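Local coordinates for 2S Albumin protein (Dolichos, PDB 6IX1), which is a 2S albumin seed protein of hemopexin-type fold that probably serves as a storage protein, at residues A7-F18 with D172-E180. Numbering follows the deposited sequence.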
loop_
_atom_site.group_PDB
_atom_site.type_symbol
_atom_site.label_atom_id
_atom_site.label_comp_id
_atom_site.label_asym_id
_atom_site.label_seq_id
_atom_site.Cartn_x
_atom_site.Cartn_y
_atom_site.Cartn_z
ATOM N N ALA A 7 0.153 -2.322 -2.412
ATOM C CA ALA A 7 1.591 -2.167 -2.646
ATOM C C ALA A 7 2.311 -1.882 -1.351
ATOM O O ALA A 7 1.701 -1.345 -0.376
ATOM C CB ALA A 7 1.777 -1.028 -3.625
ATOM N N PHE A 8 3.606 -2.131 -1.301
ATOM C CA PHE A 8 4.434 -1.585 -0.220
ATOM C C PHE A 8 5.868 -1.433 -0.692
ATOM O O PHE A 8 6.318 -2.104 -1.642
ATOM C CB PHE A 8 4.305 -2.411 1.072
ATOM C CG PHE A 8 4.901 -3.794 1.096
ATOM C CD1 PHE A 8 6.277 -3.979 1.241
ATOM C CD2 PHE A 8 4.059 -4.870 0.970
ATOM C CE1 PHE A 8 6.783 -5.264 1.286
ATOM C CE2 PHE A 8 4.595 -6.160 1.065
ATOM C CZ PHE A 8 5.958 -6.345 1.178
ATOM N N ARG A 9 6.551 -0.521 -0.040
ATOM C CA ARG A 9 7.934 -0.156 -0.325
ATOM C C ARG A 9 8.881 -1.118 0.378
ATOM O O ARG A 9 8.796 -1.334 1.599
ATOM C CB ARG A 9 8.159 1.283 0.198
ATOM C CG ARG A 9 9.563 1.779 -0.011
ATOM C CD ARG A 9 9.865 3.121 0.566
ATOM N NE ARG A 9 9.672 3.163 1.995
ATOM C CZ ARG A 9 9.756 4.304 2.708
ATOM N NH1 ARG A 9 9.900 5.455 2.126
ATOM N NH2 ARG A 9 9.530 4.231 4.028
ATOM N N SER A 10 9.801 -1.722 -0.389
ATOM C CA SER A 10 10.751 -2.654 0.198
ATOM C C SER A 10 11.826 -1.879 0.964
ATOM O O SER A 10 12.190 -0.762 0.641
ATOM C CB SER A 10 11.428 -3.463 -0.880
ATOM O OG SER A 10 12.328 -4.355 -0.294
ATOM N N SER A 11 12.429 -2.586 1.936
ATOM C CA SER A 11 13.737 -2.175 2.482
ATOM C C SER A 11 14.861 -2.105 1.425
ATOM O O SER A 11 15.780 -1.324 1.592
ATOM C CB SER A 11 14.127 -3.103 3.605
ATOM O OG SER A 11 14.269 -4.408 3.064
ATOM N N ARG A 12 14.698 -2.808 0.323
ATOM C CA ARG A 12 15.703 -2.762 -0.763
ATOM C C ARG A 12 15.488 -1.545 -1.602
ATOM O O ARG A 12 14.300 -1.305 -2.043
ATOM C CB ARG A 12 15.576 -4.046 -1.573
ATOM C CG ARG A 12 16.023 -5.296 -0.807
ATOM C CD ARG A 12 17.485 -5.322 -0.507
ATOM N NE ARG A 12 17.908 -6.373 0.297
ATOM C CZ ARG A 12 18.366 -7.550 -0.145
ATOM N NH1 ARG A 12 18.281 -7.846 -1.423
ATOM N NH2 ARG A 12 18.867 -8.416 0.712
ATOM N N ALA A 13 16.511 -0.779 -1.879
ATOM C CA ALA A 13 16.365 0.513 -2.536
ATOM C C ALA A 13 15.634 0.357 -3.859
ATOM O O ALA A 13 15.958 -0.483 -4.709
ATOM C CB ALA A 13 17.692 1.193 -2.708
ATOM N N TYR A 14 14.640 1.210 -4.045
ATOM C CA TYR A 14 13.888 1.284 -5.307
ATOM C C TYR A 14 13.263 -0.033 -5.735
ATOM O O TYR A 14 13.014 -0.227 -6.916
ATOM C CB TYR A 14 14.656 2.014 -6.425
ATOM C CG TYR A 14 14.818 3.465 -6.069
ATOM C CD1 TYR A 14 13.795 4.349 -6.348
ATOM C CD2 TYR A 14 15.915 3.998 -5.402
ATOM C CE1 TYR A 14 13.845 5.666 -5.902
ATOM C CE2 TYR A 14 15.967 5.304 -4.936
ATOM C CZ TYR A 14 14.935 6.163 -5.226
ATOM O OH TYR A 14 14.955 7.485 -4.842
ATOM N N GLU A 15 12.860 -0.815 -4.744
ATOM C CA GLU A 15 12.015 -1.989 -4.990
ATOM C C GLU A 15 10.619 -1.775 -4.358
ATOM O O GLU A 15 10.518 -1.294 -3.213
ATOM C CB GLU A 15 12.660 -3.276 -4.465
ATOM C CG GLU A 15 13.948 -3.555 -5.158
ATOM C CD GLU A 15 14.618 -4.880 -4.815
ATOM O OE1 GLU A 15 13.911 -5.834 -4.474
ATOM O OE2 GLU A 15 15.858 -4.940 -5.045
ATOM N N VAL A 16 9.614 -2.229 -5.096
ATOM C CA VAL A 16 8.211 -2.153 -4.667
ATOM C C VAL A 16 7.575 -3.531 -4.936
ATOM O O VAL A 16 7.909 -4.228 -5.907
ATOM C CB VAL A 16 7.423 -1.016 -5.356
ATOM C CG1 VAL A 16 7.394 -1.157 -6.902
ATOM C CG2 VAL A 16 5.990 -0.943 -4.836
ATOM N N TYR A 17 6.712 -3.928 -4.008
ATOM C CA TYR A 17 5.862 -5.099 -4.189
ATOM C C TYR A 17 4.451 -4.656 -4.567
ATOM O O TYR A 17 3.885 -3.797 -3.886
ATOM C CB TYR A 17 5.803 -5.915 -2.895
ATOM C CG TYR A 17 7.089 -6.593 -2.490
ATOM C CD1 TYR A 17 8.000 -5.902 -1.747
ATOM C CD2 TYR A 17 7.431 -7.884 -2.881
ATOM C CE1 TYR A 17 9.210 -6.441 -1.358
ATOM C CE2 TYR A 17 8.634 -8.450 -2.472
ATOM C CZ TYR A 17 9.557 -7.706 -1.738
ATOM O OH TYR A 17 10.779 -8.182 -1.338
ATOM N N PHE A 18 3.926 -5.206 -5.635
ATOM C CA PHE A 18 2.561 -4.973 -6.098
ATOM C C PHE A 18 1.777 -6.264 -6.028
ATOM O O PHE A 18 2.235 -7.257 -6.589
ATOM C CB PHE A 18 2.478 -4.465 -7.534
ATOM C CG PHE A 18 3.061 -3.108 -7.811
ATOM C CD1 PHE A 18 2.715 -2.040 -7.076
ATOM C CD2 PHE A 18 3.910 -2.879 -8.868
ATOM C CE1 PHE A 18 3.193 -0.783 -7.351
ATOM C CE2 PHE A 18 4.342 -1.625 -9.196
ATOM C CZ PHE A 18 3.990 -0.559 -8.419
ATOM N N ASP A 172 -7.270 2.743 -4.214
ATOM C CA ASP A 172 -7.197 1.271 -4.258
ATOM C C ASP A 172 -5.858 0.735 -3.742
ATOM O O ASP A 172 -5.821 -0.386 -3.253
ATOM C CB ASP A 172 -7.445 0.747 -5.660
ATOM C CG ASP A 172 -8.895 0.897 -6.086
ATOM O OD1 ASP A 172 -9.793 0.951 -5.227
ATOM O OD2 ASP A 172 -9.103 1.011 -7.301
ATOM N N ALA A 173 -4.753 1.473 -3.954
ATOM C CA ALA A 173 -3.442 0.973 -3.516
ATOM C C ALA A 173 -2.506 2.167 -3.438
ATOM O O ALA A 173 -2.769 3.199 -4.110
ATOM C CB ALA A 173 -2.874 -0.088 -4.475
ATOM N N SER A 174 -1.423 2.047 -2.704
ATOM C CA SER A 174 -0.478 3.163 -2.583
ATOM C C SER A 174 0.808 2.619 -1.986
ATOM O O SER A 174 0.761 1.671 -1.257
ATOM C CB SER A 174 -1.063 4.287 -1.681
ATOM O OG SER A 174 -1.536 3.769 -0.409
ATOM N N PHE A 175 1.861 3.343 -2.247
ATOM C CA PHE A 175 3.093 3.101 -1.476
ATOM C C PHE A 175 3.936 4.370 -1.414
ATOM O O PHE A 175 3.903 5.227 -2.302
ATOM C CB PHE A 175 3.904 1.925 -2.077
ATOM C CG PHE A 175 4.604 2.189 -3.366
ATOM C CD1 PHE A 175 3.909 2.142 -4.554
ATOM C CD2 PHE A 175 5.968 2.437 -3.387
ATOM C CE1 PHE A 175 4.572 2.358 -5.765
ATOM C CE2 PHE A 175 6.613 2.688 -4.596
ATOM C CZ PHE A 175 5.928 2.678 -5.762
ATOM N N ALA A 176 4.715 4.464 -0.365
ATOM C CA ALA A 176 5.653 5.551 -0.243
ATOM C C ALA A 176 6.884 5.276 -1.121
ATOM O O ALA A 176 7.370 4.148 -1.162
ATOM C CB ALA A 176 6.146 5.593 1.183
ATOM N N SER A 177 7.348 6.302 -1.793
ATOM C CA SER A 177 8.571 6.146 -2.609
ATOM C C SER A 177 9.827 6.108 -1.763
ATOM O O SER A 177 9.824 6.627 -0.642
ATOM C CB SER A 177 8.659 7.313 -3.571
ATOM O OG SER A 177 9.732 7.171 -4.423
ATOM N N HIS A 178 10.873 5.524 -2.313
ATOM C CA HIS A 178 12.206 5.721 -1.730
ATOM C C HIS A 178 12.688 7.160 -1.854
ATOM O O HIS A 178 13.591 7.542 -1.140
ATOM C CB HIS A 178 13.192 4.750 -2.428
ATOM C CG HIS A 178 12.973 3.330 -1.982
ATOM N ND1 HIS A 178 12.086 2.488 -2.586
ATOM C CD2 HIS A 178 13.532 2.629 -0.961
ATOM C CE1 HIS A 178 12.136 1.311 -1.989
ATOM N NE2 HIS A 178 12.989 1.376 -1.003
ATOM N N LYS A 179 12.099 7.853 -2.815
ATOM C CA LYS A 179 12.418 9.275 -2.972
ATOM C C LYS A 179 11.470 10.075 -2.096
ATOM O O LYS A 179 10.303 10.251 -2.416
ATOM C CB LYS A 179 12.312 9.703 -4.416
ATOM C CG LYS A 179 12.679 11.142 -4.710
ATOM C CD LYS A 179 12.500 11.524 -6.162
ATOM C CE LYS A 179 12.641 13.007 -6.424
ATOM N NZ LYS A 179 13.984 13.449 -6.012
ATOM N N GLU A 180 11.908 10.420 -0.899
ATOM C CA GLU A 180 11.041 11.112 0.067
ATOM C C GLU A 180 10.841 12.525 -0.412
ATOM O O GLU A 180 11.748 13.061 -1.026
ATOM C CB GLU A 180 11.673 11.105 1.447
ATOM C CG GLU A 180 11.721 9.717 2.069
ATOM C CD GLU A 180 12.161 9.814 3.518
ATOM O OE1 GLU A 180 13.064 10.590 3.795
ATOM O OE2 GLU A 180 11.670 9.085 4.324
HETATM O O HOH W 1 -1.607 -0.517 -0.637
HETATM O O HOH W 2 9.713 7.321 4.421
#
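V16 and F175 meet where the first and last blades of a four-bladed hemopexin-type propeller adjoin: their innermost strands, 7-9 and 173-176, run side by side, nearly parallel, and close the ring. Apolar packing centres on the F175 ring. V16 CG2 stands over its centre, 3.5 Å from the centroid and 1° off the normal, while Y184 stacks on F175 within its own blade. F18 CE1 touches F175 CE1 obliquely at 3.8 Å.

CH-pi contacts gather at H178. R9 CG lies over one imidazole face, 3.6 Å from the centroid, and A13 CA over the opposite one, where the backbone N of Y14 also lies. H178 CB in turn sits over the Y14 ring centre. With chi1 at 179°, R9 CG is anti to the backbone N and laid over the H178 face; a bend at chi3 turns the guanidinium toward S177 O.

Among the polar contacts, H178 NE2 donates to S10 O at 2.8 Å, in the carbonyl plane, and ND1 is hydrogen-bonded to Y29 OH. Replacing H178 by an alanine removes the ring, and would probably leave S10 O and Y29 OH without this partner and open a gap between R9 and Y14. R9 NH1 donates a hydrogen bond to S177 O at 3.0 Å, from 44° above the carbonyl plane, and a water links NH1 to E180 OE2.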